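PDB 1XEA: oxidoreductase, Gfo/Idh/MocA family from Vibrio cholerae, which probably binds a nicotinamide dinucleotide in its Rossmann-fold domain and catalyses an oxidation or reduction whose substrate is not established. Local coordinates for residues L172-L183 / E290-A301. Residues are numbered along the deposited sequence; the frame is centred on the assembly and turned at random.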
ATOM      1  N   LEU A 172      19.481  16.861   5.790  1.00 36.42           N
ATOM      2  CA  LEU A 172      19.911  18.190   5.400  1.00 36.66           C
ATOM      3  C   LEU A 172      20.880  18.140   4.215  1.00 37.53           C
ATOM      4  O   LEU A 172      20.657  18.788   3.188  1.00 38.36           O
ATOM      5  CB  LEU A 172      20.572  18.903   6.578  1.00 35.15           C
ATOM      6  CG  LEU A 172      20.897  20.385   6.332  1.00 34.61           C
ATOM      7  CD1 LEU A 172      19.599  21.180   6.223  1.00 32.36           C
ATOM      8  CD2 LEU A 172      21.761  20.912   7.456  1.00 31.08           C
ATOM      9  N   ASP A 173      21.955  17.371   4.362  1.00 36.46           N
ATOM     10  CA  ASP A 173      22.943  17.236   3.301  1.00 36.22           C
ATOM     11  C   ASP A 173      22.348  16.614   2.045  1.00 37.24           C
ATOM     12  O   ASP A 173      22.576  17.093   0.932  1.00 39.16           O
ATOM     13  CB  ASP A 173      24.119  16.366   3.743  1.00 35.18           C
ATOM     14  CG  ASP A 173      25.050  16.021   2.581  1.00 37.22           C
ATOM     15  OD1 ASP A 173      25.824  16.889   2.137  1.00 37.73           O
ATOM     16  OD2 ASP A 173      25.000  14.882   2.088  1.00 37.70           O
ATOM     17  N   SER A 174      21.599  15.531   2.227  1.00 35.96           N
ATOM     18  CA  SER A 174      20.988  14.825   1.108  1.00 35.57           C
ATOM     19  C   SER A 174      20.165  15.728   0.209  1.00 34.77           C
ATOM     20  O   SER A 174      19.971  15.439  -0.968  1.00 33.63           O
ATOM     21  CB  SER A 174      20.107  13.686   1.624  1.00 36.05           C
ATOM     22  OG  SER A 174      20.872  12.764   2.361  1.00 36.36           O
ATOM     23  N   VAL A 175      19.695  16.828   0.770  1.00 34.54           N
ATOM     24  CA  VAL A 175      18.874  17.761   0.036  1.00 35.76           C
ATOM     25  C   VAL A 175      19.659  18.976  -0.417  1.00 36.79           C
ATOM     26  O   VAL A 175      19.243  19.679  -1.331  1.00 35.99           O
ATOM     27  CB  VAL A 175      17.710  18.209   0.923  1.00 37.13           C
ATOM     28  CG1 VAL A 175      16.930  19.290   0.246  1.00 41.86           C
ATOM     29  CG2 VAL A 175      16.802  17.023   1.220  1.00 38.75           C
ATOM     30  N   ASN A 176      20.804  19.204   0.228  1.00 39.96           N
ATOM     31  CA  ASN A 176      21.674  20.350  -0.048  1.00 41.17           C
ATOM     32  C   ASN A 176      22.367  20.290  -1.415  1.00 42.25           C
ATOM     33  O   ASN A 176      23.589  20.229  -1.513  1.00 40.14           O
ATOM     34  CB  ASN A 176      22.713  20.458   1.064  1.00 41.81           C
ATOM     35  CG  ASN A 176      23.373  21.806   1.105  1.00 43.69           C
ATOM     36  OD1 ASN A 176      23.125  22.654   0.249  1.00 46.36           O
ATOM     37  ND2 ASN A 176      24.210  22.025   2.106  1.00 43.76           N
ATOM     38  N   LEU A 177      21.561  20.337  -2.469  1.00 45.72           N
ATOM     39  CA  LEU A 177      22.053  20.258  -3.832  1.00 48.52           C
ATOM     40  C   LEU A 177      22.455  21.614  -4.405  1.00 51.85           C
ATOM     41  O   LEU A 177      22.873  21.706  -5.557  1.00 51.96           O
ATOM     42  CB  LEU A 177      20.972  19.629  -4.707  1.00 47.02           C
ATOM     43  CG  LEU A 177      20.440  18.261  -4.266  1.00 45.95           C
ATOM     44  CD1 LEU A 177      19.120  17.995  -4.948  1.00 44.69           C
ATOM     45  CD2 LEU A 177      21.450  17.168  -4.579  1.00 44.53           C
ATOM     46  N   SER A 178      22.314  22.667  -3.609  1.00 55.57           N
ATOM     47  CA  SER A 178      22.651  24.016  -4.059  1.00 58.13           C
ATOM     48  C   SER A 178      23.814  24.604  -3.261  1.00 59.62           C
ATOM     49  O   SER A 178      24.144  25.785  -3.397  1.00 60.04           O
ATOM     50  CB  SER A 178      21.436  24.928  -3.901  1.00 59.72           C
ATOM     51  OG  SER A 178      21.191  25.209  -2.530  1.00 60.36           O
ATOM     52  N   ARG A 179      24.423  23.773  -2.423  1.00 61.48           N
ATOM     53  CA  ARG A 179      25.531  24.198  -1.579  1.00 62.69           C
ATOM     54  C   ARG A 179      25.100  25.395  -0.750  1.00 62.01           C
ATOM     55  O   ARG A 179      25.605  26.502  -0.929  1.00 61.65           O
ATOM     56  CB  ARG A 179      26.755  24.569  -2.416  1.00 65.79           C
ATOM     57  CG  ARG A 179      27.234  23.467  -3.341  1.00 71.67           C
ATOM     58  CD  ARG A 179      28.652  23.743  -3.824  1.00 78.39           C
ATOM     59  NE  ARG A 179      28.881  25.156  -4.176  1.00 86.06           N
ATOM     60  CZ  ARG A 179      29.374  26.090  -3.354  1.00 88.33           C
ATOM     61  NH1 ARG A 179      29.698  25.779  -2.104  1.00 89.64           N
ATOM     62  NH2 ARG A 179      29.574  27.333  -3.789  1.00 88.32           N
ATOM     63  N   GLN A 180      24.147  25.161   0.146  1.00 61.93           N
ATOM     64  CA  GLN A 180      23.625  26.194   1.035  1.00 62.10           C
ATOM     65  C   GLN A 180      24.545  26.183   2.256  1.00 61.93           C
ATOM     66  O   GLN A 180      24.697  25.156   2.912  1.00 60.89           O
ATOM     67  CB  GLN A 180      22.190  25.843   1.437  1.00 61.94           C
ATOM     68  CG  GLN A 180      21.359  26.987   1.995  1.00 63.63           C
ATOM     69  CD  GLN A 180      21.128  28.104   0.983  1.00 65.81           C
ATOM     70  OE1 GLN A 180      21.089  27.874  -0.237  1.00 66.24           O
ATOM     71  NE2 GLN A 180      20.955  29.322   1.486  1.00 66.52           N
ATOM     72  N   CYS A 181      25.148  27.323   2.569  1.00 62.18           N
ATOM     73  CA  CYS A 181      26.076  27.386   3.686  1.00 63.02           C
ATOM     74  C   CYS A 181      25.686  28.384   4.757  1.00 63.62           C
ATOM     75  O   CYS A 181      26.529  28.804   5.543  1.00 64.49           O
ATOM     76  CB  CYS A 181      27.457  27.735   3.158  1.00 63.33           C
ATOM     77  SG  CYS A 181      27.421  29.221   2.175  1.00 62.29           S
ATOM     78  N   ASN A 182      24.412  28.762   4.785  1.00 64.72           N
ATOM     79  CA  ASN A 182      23.910  29.714   5.770  1.00 65.83           C
ATOM     80  C   ASN A 182      22.389  29.646   5.896  1.00 66.37           C
ATOM     81  O   ASN A 182      21.762  28.640   5.547  1.00 67.24           O
ATOM     82  CB  ASN A 182      24.322  31.139   5.389  1.00 67.36           C
ATOM     83  CG  ASN A 182      23.834  31.544   4.005  1.00 70.03           C
ATOM     84  OD1 ASN A 182      23.832  32.724   3.664  1.00 71.47           O
ATOM     85  ND2 ASN A 182      23.427  30.565   3.199  1.00 71.84           N
ATOM     86  N   LEU A 183      21.801  30.729   6.389  1.00 65.60           N
ATOM     87  CA  LEU A 183      20.359  30.800   6.564  1.00 65.52           C
ATOM     88  C   LEU A 183      19.718  31.772   5.588  1.00 66.67           C
ATOM     89  O   LEU A 183      18.564  32.168   5.755  1.00 66.64           O
ATOM     90  CB  LEU A 183      20.021  31.212   7.993  1.00 63.66           C
ATOM     91  CG  LEU A 183      20.550  30.313   9.105  1.00 62.63           C
ATOM     92  CD1 LEU A 183      20.007  30.836  10.417  1.00 62.12           C
ATOM     93  CD2 LEU A 183      20.120  28.863   8.900  1.00 62.08           C
ATOM     94  N   GLU A 290      33.085  21.284  -1.520  1.00 45.74           N
ATOM     95  CA  GLU A 290      32.236  22.448  -1.263  1.00 48.14           C
ATOM     96  C   GLU A 290      30.903  22.063  -0.642  1.00 46.19           C
ATOM     97  O   GLU A 290      30.401  22.766   0.234  1.00 46.41           O
ATOM     98  CB  GLU A 290      31.971  23.243  -2.550  1.00 51.82           C
ATOM     99  CG  GLU A 290      33.146  24.088  -3.051  1.00 59.56           C
ATOM    100  CD  GLU A 290      32.724  25.157  -4.072  1.00 65.60           C
ATOM    101  OE1 GLU A 290      32.170  24.799  -5.149  1.00 66.21           O
ATOM    102  OE2 GLU A 290      32.949  26.368  -3.794  1.00 68.51           O
ATOM    103  N   ARG A 291      30.333  20.951  -1.098  1.00 44.01           N
ATOM    104  CA  ARG A 291      29.058  20.496  -0.563  1.00 41.01           C
ATOM    105  C   ARG A 291      29.288  20.032   0.866  1.00 40.23           C
ATOM    106  O   ARG A 291      28.484  20.303   1.759  1.00 39.45           O
ATOM    107  CB  ARG A 291      28.487  19.353  -1.412  1.00 39.03           C
ATOM    108  CG  ARG A 291      27.196  18.764  -0.854  1.00 38.02           C
ATOM    109  CD  ARG A 291      26.612  17.662  -1.730  1.00 37.88           C
ATOM    110  NE  ARG A 291      25.451  17.037  -1.091  1.00 38.47           N
ATOM    111  CZ  ARG A 291      24.653  16.148  -1.678  1.00 37.65           C
ATOM    112  NH1 ARG A 291      24.880  15.768  -2.926  1.00 36.56           N
ATOM    113  NH2 ARG A 291      23.625  15.640  -1.017  1.00 35.39           N
ATOM    114  N   ASN A 292      30.399  19.339   1.086  1.00 40.86           N
ATOM    115  CA  ASN A 292      30.712  18.867   2.430  1.00 42.89           C
ATOM    116  C   ASN A 292      30.803  20.062   3.392  1.00 43.42           C
ATOM    117  O   ASN A 292      30.112  20.112   4.414  1.00 42.92           O
ATOM    118  CB  ASN A 292      32.012  18.065   2.414  1.00 42.55           C
ATOM    119  CG  ASN A 292      31.860  16.767   1.669  1.00 43.97           C
ATOM    120  OD1 ASN A 292      30.984  15.971   1.977  1.00 47.09           O
ATOM    121  ND2 ASN A 292      32.694  16.549   0.681  1.00 45.90           N
ATOM    122  N   LEU A 293      31.641  21.035   3.050  1.00 41.27           N
ATOM    123  CA  LEU A 293      31.785  22.215   3.874  1.00 39.27           C
ATOM    124  C   LEU A 293      30.443  22.860   4.094  1.00 38.14           C
ATOM    125  O   LEU A 293      30.011  23.063   5.224  1.00 38.93           O
ATOM    126  CB  LEU A 293      32.712  23.215   3.204  1.00 40.76           C
ATOM    127  CG  LEU A 293      34.169  22.788   3.328  1.00 42.71           C
ATOM    128  CD1 LEU A 293      35.025  23.587   2.363  1.00 43.39           C
ATOM    129  CD2 LEU A 293      34.630  22.979   4.765  1.00 40.84           C
ATOM    130  N   ALA A 294      29.774  23.178   2.998  1.00 37.23           N
ATOM    131  CA  ALA A 294      28.478  23.826   3.077  1.00 37.39           C
ATOM    132  C   ALA A 294      27.511  23.133   4.046  1.00 38.57           C
ATOM    133  O   ALA A 294      26.891  23.788   4.893  1.00 39.18           O
ATOM    134  CB  ALA A 294      27.862  23.910   1.688  1.00 37.14           C
ATOM    135  N   SER A 295      27.378  21.814   3.930  1.00 37.96           N
ATOM    136  CA  SER A 295      26.464  21.086   4.811  1.00 39.02           C
ATOM    137  C   SER A 295      26.844  21.190   6.289  1.00 39.10           C
ATOM    138  O   SER A 295      25.972  21.276   7.162  1.00 38.10           O
ATOM    139  CB  SER A 295      26.369  19.617   4.390  1.00 39.12           C
ATOM    140  OG  SER A 295      25.842  19.528   3.081  1.00 38.45           O
ATOM    141  N   HIS A 296      28.140  21.171   6.573  1.00 38.98           N
ATOM    142  CA  HIS A 296      28.566  21.305   7.946  1.00 39.51           C
ATOM    143  C   HIS A 296      28.466  22.765   8.358  1.00 39.41           C
ATOM    144  O   HIS A 296      28.158  23.065   9.505  1.00 38.90           O
ATOM    145  CB  HIS A 296      29.992  20.789   8.143  1.00 40.28           C
ATOM    146  CG  HIS A 296      30.115  19.302   8.029  1.00 41.79           C
ATOM    147  ND1 HIS A 296      30.216  18.655   6.817  1.00 43.79           N
ATOM    148  CD2 HIS A 296      30.134  18.335   8.976  1.00 41.39           C
ATOM    149  CE1 HIS A 296      30.296  17.353   7.023  1.00 43.90           C
ATOM    150  NE2 HIS A 296      30.249  17.132   8.324  1.00 42.26           N
ATOM    151  N   GLN A 297      28.706  23.682   7.433  1.00 39.69           N
ATOM    152  CA  GLN A 297      28.608  25.082   7.799  1.00 44.21           C
ATOM    153  C   GLN A 297      27.146  25.405   8.080  1.00 45.67           C
ATOM    154  O   GLN A 297      26.836  26.163   8.999  1.00 46.31           O
ATOM    155  CB  GLN A 297      29.170  25.968   6.683  1.00 47.06           C
ATOM    156  CG  GLN A 297      30.679  25.769   6.461  1.00 50.68           C
ATOM    157  CD  GLN A 297      31.238  26.589   5.298  1.00 51.75           C
ATOM    158  OE1 GLN A 297      30.644  26.653   4.217  1.00 51.67           O
ATOM    159  NE2 GLN A 297      32.399  27.198   5.511  1.00 52.34           N
ATOM    160  N   LEU A 298      26.245  24.812   7.300  1.00 46.80           N
ATOM    161  CA  LEU A 298      24.810  25.025   7.482  1.00 45.86           C
ATOM    162  C   LEU A 298      24.351  24.435   8.824  1.00 45.93           C
ATOM    163  O   LEU A 298      23.562  25.045   9.549  1.00 45.97           O
ATOM    164  CB  LEU A 298      24.027  24.363   6.350  1.00 44.67           C
ATOM    165  CG  LEU A 298      22.800  25.103   5.799  1.00 45.06           C
ATOM    166  CD1 LEU A 298      21.864  24.062   5.224  1.00 44.22           C
ATOM    167  CD2 LEU A 298      22.103  25.927   6.865  1.00 42.30           C
ATOM    168  N   ALA A 299      24.842  23.241   9.144  1.00 45.15           N
ATOM    169  CA  ALA A 299      24.488  22.599  10.395  1.00 46.07           C
ATOM    170  C   ALA A 299      24.904  23.504  11.549  1.00 48.10           C
ATOM    171  O   ALA A 299      24.172  23.660  12.526  1.00 48.24           O
ATOM    172  CB  ALA A 299      25.179  21.254  10.507  1.00 46.54           C
ATOM    173  N   GLU A 300      26.086  24.100  11.433  1.00 49.44           N
ATOM    174  CA  GLU A 300      26.592  25.001  12.460  1.00 50.44           C
ATOM    175  C   GLU A 300      25.603  26.138  12.655  1.00 50.50           C
ATOM    176  O   GLU A 300      25.160  26.407  13.774  1.00 49.93           O
ATOM    177  CB  GLU A 300      27.943  25.577  12.035  1.00 54.18           C
ATOM    178  CG  GLU A 300      29.118  25.066  12.854  1.00 58.07           C
ATOM    179  CD  GLU A 300      28.990  25.422  14.320  1.00 60.30           C
ATOM    180  OE1 GLU A 300      28.828  26.625  14.624  1.00 60.38           O
ATOM    181  OE2 GLU A 300      29.054  24.498  15.162  1.00 61.76           O
ATOM    182  N   ALA A 301      25.264  26.789  11.543  1.00 49.18           N
ATOM    183  CA  ALA A 301      24.335  27.909  11.530  1.00 47.97           C
ATOM    184  C   ALA A 301      23.023  27.538  12.196  1.00 49.31           C
ATOM    185  O   ALA A 301      22.508  28.275  13.036  1.00 50.08           O
ATOM    186  CB  ALA A 301      24.083  28.342  10.108  1.00 45.26           C
TER
HETATM  187  O   HOH W   1      21.490  13.295  -1.653  1.00 37.44           O
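Arg-291 reaches from helix 286-311 to the C-terminal end of helix 160-175 and grips Asp-173 side-on with two nitrogens. Its chain is fully extended (chi1 176°), which carries the guanidinium to the last helical turn: NH2 donates to the backbone O of Asp-173 at 2.6 Å, from above the carbonyl plane, while NE forms a salt bridge with Asp-173 OD1 at 3.3 Å. The same Asp-173 O accepts the backbone N-H of Asn-176 from the opposite face of its plane, and a water links Arg-291 NH2 to Ser-174 O. Asp-173 OD1 also lies 2.8 Å from Ser-295 OG and makes a salt bridge with Arg-124, which gives its carboxylate two arginine partners.

Beyond the helix end, Asn-176 centres an inverse gamma turn. With CG anti to its own N (chi1 -163°), its amide faces both partners: ND2 donates to Ser-295 OG (3.1 Å) and to Gln-180 O, and OD1 takes the Gln-180 N-H almost straight, on a lone pair at 2.7 Å. The amide thus ties the returning loop back on itself as well as to the helix. Arg-179 and Glu-290 stack flat, their planes 13° apart, a pairing of charges in which no N-H points at the carboxylate.

Farther along, the Leu-298 methyls divide: CD1 meets Leu-172 CD1 (3.8 Å), and CD2 packs against Leu-183 CD2 (4.1 Å). Ala-294 receives Cys-181 CB. Helix 286-311 is thereby wedged between helix 100-112, touched by Leu-293 and His-296, and the 160-175 helix and its following loop, which rest on strand 196-206 of the mixed sheet through Leu-172, Asn-176 and Gln-180.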